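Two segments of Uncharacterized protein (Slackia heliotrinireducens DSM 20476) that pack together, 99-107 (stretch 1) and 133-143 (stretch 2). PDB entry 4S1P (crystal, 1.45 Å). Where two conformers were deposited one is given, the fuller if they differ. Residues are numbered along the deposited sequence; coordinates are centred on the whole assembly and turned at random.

Stretch 1 (99-107) AQPVIYGTW
Stretch 2 (133-143) AFAQAAADSGA

Strand 100-105 runs antiparallel to helix 133-141 (177° between axes, closest approach 9.5 Å), with CA atoms of Pro-101 and Ala-143 4.8 Å apart and those of Gly-105 and Phe-134 6.4 Å apart. Extended phi/psi values alternate the strand's side chains: Pro-101 and Ile-103 point toward the helix, Val-102 (chi1 t) and Tyr-104 (chi1 t) away.

Ile-103 loses most surface, 99 of the 408 Å² buried in total. Its m,t rotamer carries CD1 to 3.9 Å from Ala-137 CB and 4.0 Å from Ala-138 CB; CG1 lies 3.9 Å from Ala-143 CB, and CG2 3.8 Å from Phe-134 CD1. Ile-103 CD1 also comes within 3.6 Å of Ala-138 N, so it packs against the helix backbone as well as the two alanine methyls.

Phe-134 (chi1 m, chi2 -48°) lays its ring against Gly-105, whose CA sits 3.8 Å from the ring centroid, 9° off the normal: a CH-pi contact. An ideal CB there would lie 3.6 Å from Phe-134 CD2.

Gln-100 leaves sideways, but chi1 t, chi2 p and chi3 57° return NE2 to donate to Gly-142 O (3.1 Å, 147°) and Pro-101 O (2.9 Å, 172°). Gly-142 ends the helical conformation at phi 75°, which favours glycine. Ser-141 (chi1 p) braces this turn, OG donating to Ala-137 O (2.6 Å) and accepting from Ala-143 N (2.9 Å).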

ATOM      1  N   ALA A  99     -12.307   9.904  -7.252  1.00 16.19           N
ATOM      2  CA  ALA A  99     -11.342   9.803  -6.174  1.00 15.08           C
ATOM      3  C   ALA A  99      -9.927   9.861  -6.764  1.00 16.27           C
ATOM      4  O   ALA A  99      -9.673   9.428  -7.883  1.00 19.26           O
ATOM      5  CB  ALA A  99     -11.522   8.501  -5.403  1.00 15.32           C
ATOM      6  N   GLN A 100      -8.988  10.327  -5.962  1.00 14.23           N
ATOM      7  CA  GLN A 100      -7.586  10.327  -6.326  1.00 15.54           C
ATOM      8  C   GLN A 100      -6.894   9.027  -5.850  1.00 15.20           C
ATOM      9  O   GLN A 100      -6.881   8.752  -4.658  1.00 13.87           O
ATOM     10  CB  GLN A 100      -6.876  11.525  -5.701  1.00 15.87           C
ATOM     11  CG  GLN A 100      -5.380  11.513  -5.914  1.00 18.87           C
ATOM     12  CD  GLN A 100      -4.935  11.642  -7.357  1.00 21.39           C
ATOM     13  OE1 GLN A 100      -5.283  12.616  -8.037  1.00 25.11           O
ATOM     14  NE2 GLN A 100      -4.124  10.687  -7.830  1.00 19.46           N
ATOM     15  N   PRO A 101      -6.349   8.231  -6.772  1.00 13.50           N
ATOM     16  CA  PRO A 101      -5.622   7.034  -6.345  1.00 12.73           C
ATOM     17  C   PRO A 101      -4.276   7.390  -5.719  1.00 12.89           C
ATOM     18  O   PRO A 101      -3.613   8.346  -6.124  1.00 13.24           O
ATOM     19  CB  PRO A 101      -5.464   6.229  -7.633  1.00 13.55           C
ATOM     20  CG  PRO A 101      -5.628   7.204  -8.744  1.00 15.08           C
ATOM     21  CD  PRO A 101      -6.508   8.314  -8.237  1.00 13.83           C
ATOM     22  N   VAL A 102      -3.896   6.586  -4.721  1.00 12.31           N
ATOM     23  CA  VAL A 102      -2.654   6.764  -3.971  1.00 12.48           C
ATOM     24  C   VAL A 102      -1.978   5.408  -3.854  1.00 12.48           C
ATOM     25  O   VAL A 102      -2.621   4.457  -3.421  1.00 12.07           O
ATOM     26  CB  VAL A 102      -2.930   7.334  -2.554  1.00 13.05           C
ATOM     27  CG1 VAL A 102      -1.668   7.434  -1.726  1.00 15.27           C
ATOM     28  CG2 VAL A 102      -3.606   8.697  -2.653  1.00 13.92           C
ATOM     29  N   ILE A 103      -0.702   5.329  -4.221  1.00 12.02           N
ATOM     30  CA  ILE A 103       0.048   4.123  -4.024  1.00 11.50           C
ATOM     31  C   ILE A 103       0.699   4.174  -2.637  1.00 12.07           C
ATOM     32  O   ILE A 103       1.444   5.111  -2.335  1.00 12.17           O
ATOM     33  CB  ILE A 103       1.138   3.955  -5.098  1.00 11.91           C
ATOM     34  CG1 ILE A 103       0.490   3.690  -6.463  1.00 12.61           C
ATOM     35  CG2 ILE A 103       2.140   2.867  -4.713  1.00 13.52           C
ATOM     36  CD1 ILE A 103       1.425   3.966  -7.607  1.00 16.98           C
ATOM     37  N   TYR A 104       0.436   3.163  -1.809  1.00 11.86           N
ATOM     38  CA  TYR A 104       1.148   2.991  -0.530  1.00 12.62           C
ATOM     39  C   TYR A 104       2.416   2.220  -0.930  1.00 12.79           C
ATOM     40  O   TYR A 104       2.399   0.988  -1.089  1.00 13.05           O
ATOM     41  CB  TYR A 104       0.249   2.266   0.445  1.00 12.49           C
ATOM     42  CG  TYR A 104       0.846   1.828   1.793  1.00 12.55           C
ATOM     43  CD1 TYR A 104       2.163   2.096   2.182  1.00 13.43           C
ATOM     44  CD2 TYR A 104       0.056   1.141   2.674  1.00 13.08           C
ATOM     45  CE1 TYR A 104       2.670   1.607   3.401  1.00 12.28           C
ATOM     46  CE2 TYR A 104       0.532   0.652   3.868  1.00 13.22           C
ATOM     47  CZ  TYR A 104       1.836   0.897   4.246  1.00 12.73           C
ATOM     48  OH  TYR A 104       2.325   0.385   5.422  1.00 14.40           O
ATOM     49  N   GLY A 105       3.495   2.965  -1.177  1.00 11.92           N
ATOM     50  CA  GLY A 105       4.751   2.345  -1.585  1.00 12.99           C
ATOM     51  C   GLY A 105       5.368   1.732  -0.331  1.00 15.47           C
ATOM     52  O   GLY A 105       5.585   2.411   0.659  1.00 21.22           O
ATOM     53  N   THR A 106       5.635   0.456  -0.356  1.00 11.52           N
ATOM     54  CA  THR A 106       6.253  -0.219   0.761  1.00 12.40           C
ATOM     55  C   THR A 106       7.761  -0.456   0.488  1.00 13.15           C
ATOM     56  O   THR A 106       8.351   0.024  -0.476  1.00 14.62           O
ATOM     57  CB  THR A 106       5.504  -1.531   1.075  1.00 13.39           C
ATOM     58  OG1 THR A 106       5.661  -2.469  -0.013  1.00 13.92           O
ATOM     59  CG2 THR A 106       3.996  -1.293   1.330  1.00 13.60           C
ATOM     60  N   TRP A 107       8.362  -1.194   1.402  1.00 13.47           N
ATOM     61  CA  TRP A 107       9.800  -1.245   1.574  1.00 13.36           C
ATOM     62  C   TRP A 107      10.344  -2.614   1.148  1.00 15.10           C
ATOM     63  O   TRP A 107       9.639  -3.625   1.231  1.00 14.86           O
ATOM     64  CB  TRP A 107      10.135  -0.969   3.063  1.00 14.10           C
ATOM     65  CG  TRP A 107       9.251  -1.731   3.961  1.00 15.05           C
ATOM     66  CD1 TRP A 107       9.411  -3.019   4.362  1.00 15.65           C
ATOM     67  CD2 TRP A 107       8.022  -1.280   4.531  1.00 13.34           C
ATOM     68  NE1 TRP A 107       8.353  -3.411   5.134  1.00 17.08           N
ATOM     69  CE2 TRP A 107       7.478  -2.358   5.247  1.00 14.07           C
ATOM     70  CE3 TRP A 107       7.292  -0.073   4.467  1.00 13.89           C
ATOM     71  CZ2 TRP A 107       6.265  -2.269   5.913  1.00 16.72           C
ATOM     72  CZ3 TRP A 107       6.089  -0.001   5.123  1.00 15.43           C
ATOM     73  CH2 TRP A 107       5.583  -1.084   5.828  1.00 16.11           C
ATOM     74  N   ALA A 133       9.065  -0.444  -9.729  1.00 12.78           N
ATOM     75  CA  ALA A 133       7.633  -0.768  -9.846  1.00 12.63           C
ATOM     76  C   ALA A 133       6.748   0.374  -9.392  1.00 12.24           C
ATOM     77  O   ALA A 133       5.776   0.731 -10.077  1.00 13.28           O
ATOM     78  CB  ALA A 133       7.283  -2.015  -9.073  1.00 14.61           C
ATOM     79  N   PHE A 134       7.058   0.967  -8.232  1.00 12.13           N
ATOM     80  CA  PHE A 134       6.217   2.045  -7.758  1.00 12.32           C
ATOM     81  C   PHE A 134       6.334   3.296  -8.614  1.00 12.43           C
ATOM     82  O   PHE A 134       5.333   3.966  -8.874  1.00 14.10           O
ATOM     83  CB  PHE A 134       6.552   2.379  -6.298  1.00 12.48           C
ATOM     84  CG  PHE A 134       6.271   1.222  -5.339  1.00 10.70           C
ATOM     85  CD1 PHE A 134       5.060   0.532  -5.385  1.00 12.03           C
ATOM     86  CD2 PHE A 134       7.201   0.850  -4.391  1.00 11.65           C
ATOM     87  CE1 PHE A 134       4.798  -0.503  -4.529  1.00 11.99           C
ATOM     88  CE2 PHE A 134       6.923  -0.196  -3.505  1.00 12.44           C
ATOM     89  CZ  PHE A 134       5.733  -0.863  -3.592  1.00 14.40           C
ATOM     90  N   ALA A 135       7.546   3.600  -9.058  1.00 13.31           N
ATOM     91  CA  ALA A 135       7.737   4.794  -9.874  1.00 14.20           C
ATOM     92  C   ALA A 135       6.985   4.673 -11.197  1.00 13.59           C
ATOM     93  O   ALA A 135       6.318   5.627 -11.656  1.00 16.35           O
ATOM     94  CB  ALA A 135       9.218   5.009 -10.116  1.00 15.11           C
ATOM     95  N   GLN A 136       7.079   3.500 -11.824  1.00 12.99           N
ATOM     96  CA  GLN A 136       6.416   3.288 -13.091  1.00 15.60           C
ATOM     97  C   GLN A 136       4.890   3.292 -12.920  1.00 14.23           C
ATOM     98  O   GLN A 136       4.163   3.863 -13.730  1.00 16.15           O
ATOM     99  CB  GLN A 136       6.872   1.993 -13.747  1.00 19.07           C
ATOM    100  CG  GLN A 136       6.449   1.931 -15.214  1.00 26.54           C
ATOM    101  CD  GLN A 136       7.083   3.048 -16.060  1.00 32.44           C
ATOM    102  OE1 GLN A 136       8.306   3.194 -16.093  1.00 36.03           O
ATOM    103  NE2 GLN A 136       6.250   3.843 -16.735  1.00 37.03           N
ATOM    104  N   ALA A 137       4.395   2.713 -11.821  1.00 13.77           N
ATOM    105  CA  ALA A 137       2.952   2.645 -11.619  1.00 13.84           C
ATOM    106  C   ALA A 137       2.379   4.031 -11.317  1.00 12.89           C
ATOM    107  O   ALA A 137       1.294   4.377 -11.828  1.00 15.42           O
ATOM    108  CB  ALA A 137       2.636   1.639 -10.520  1.00 15.46           C
ATOM    109  N   ALA A 138       3.148   4.846 -10.599  1.00 13.16           N
ATOM    110  CA  ALA A 138       2.712   6.205 -10.289  1.00 15.04           C
ATOM    111  C   ALA A 138       2.622   6.985 -11.593  1.00 17.17           C
ATOM    112  O   ALA A 138       1.635   7.688 -11.826  1.00 19.91           O
ATOM    113  CB  ALA A 138       3.645   6.896  -9.296  1.00 15.91           C
ATOM    114  N   ALA A 139       3.640   6.861 -12.442  1.00 16.19           N
ATOM    115  CA  ALA A 139       3.673   7.628 -13.692  1.00 18.47           C
ATOM    116  C   ALA A 139       2.565   7.204 -14.652  1.00 19.14           C
ATOM    117  O   ALA A 139       1.909   8.055 -15.276  1.00 23.54           O
ATOM    118  CB  ALA A 139       5.014   7.461 -14.343  1.00 20.91           C
ATOM    119  N   ASP A 140       2.385   5.888 -14.801  1.00 16.49           N
ATOM    120  CA  ASP A 140       1.417   5.373 -15.740  1.00 18.85           C
ATOM    121  C   ASP A 140      -0.019   5.658 -15.369  1.00 21.46           C
ATOM    122  O   ASP A 140      -0.844   5.892 -16.251  1.00 23.58           O
ATOM    123  CB  ASP A 140       1.586   3.872 -15.915  1.00 21.02           C
ATOM    124  CG  ASP A 140       2.864   3.494 -16.684  1.00 27.78           C
ATOM    125  OD1 ASP A 140       3.590   4.386 -17.211  1.00 33.69           O
ATOM    126  OD2 ASP A 140       3.160   2.277 -16.749  1.00 39.00           O
ATOM    127  N   SER A 141      -0.305   5.636 -14.068  0.70 21.49           N
ATOM    128  CA  SER A 141      -1.666   5.711 -13.536  0.70 21.75           C
ATOM    129  C   SER A 141      -2.088   7.115 -13.127  0.70 21.16           C
ATOM    130  O   SER A 141      -3.271   7.406 -12.967  0.70 27.84           O
ATOM    131  CB  SER A 141      -1.755   4.819 -12.285  0.70 22.20           C
ATOM    132  OG  SER A 141      -0.991   5.370 -11.207  0.70 22.30           O
ATOM    133  N   GLY A 142      -1.109   7.969 -12.879  1.00 20.83           N
ATOM    134  CA  GLY A 142      -1.374   9.255 -12.267  1.00 23.24           C
ATOM    135  C   GLY A 142      -1.677   9.186 -10.797  1.00 22.56           C
ATOM    136  O   GLY A 142      -2.197  10.137 -10.227  1.00 28.70           O
ATOM    137  N   ALA A 143      -1.336   8.085 -10.161  1.00 18.23           N
ATOM    138  CA  ALA A 143      -1.545   7.964  -8.716  1.00 15.50           C
ATOM    139  C   ALA A 143      -0.465   8.722  -7.964  1.00 15.40           C
ATOM    140  O   ALA A 143       0.688   8.790  -8.409  1.00 19.97           O
ATOM    141  CB  ALA A 143      -1.548   6.494  -8.323  1.00 15.14           C
TER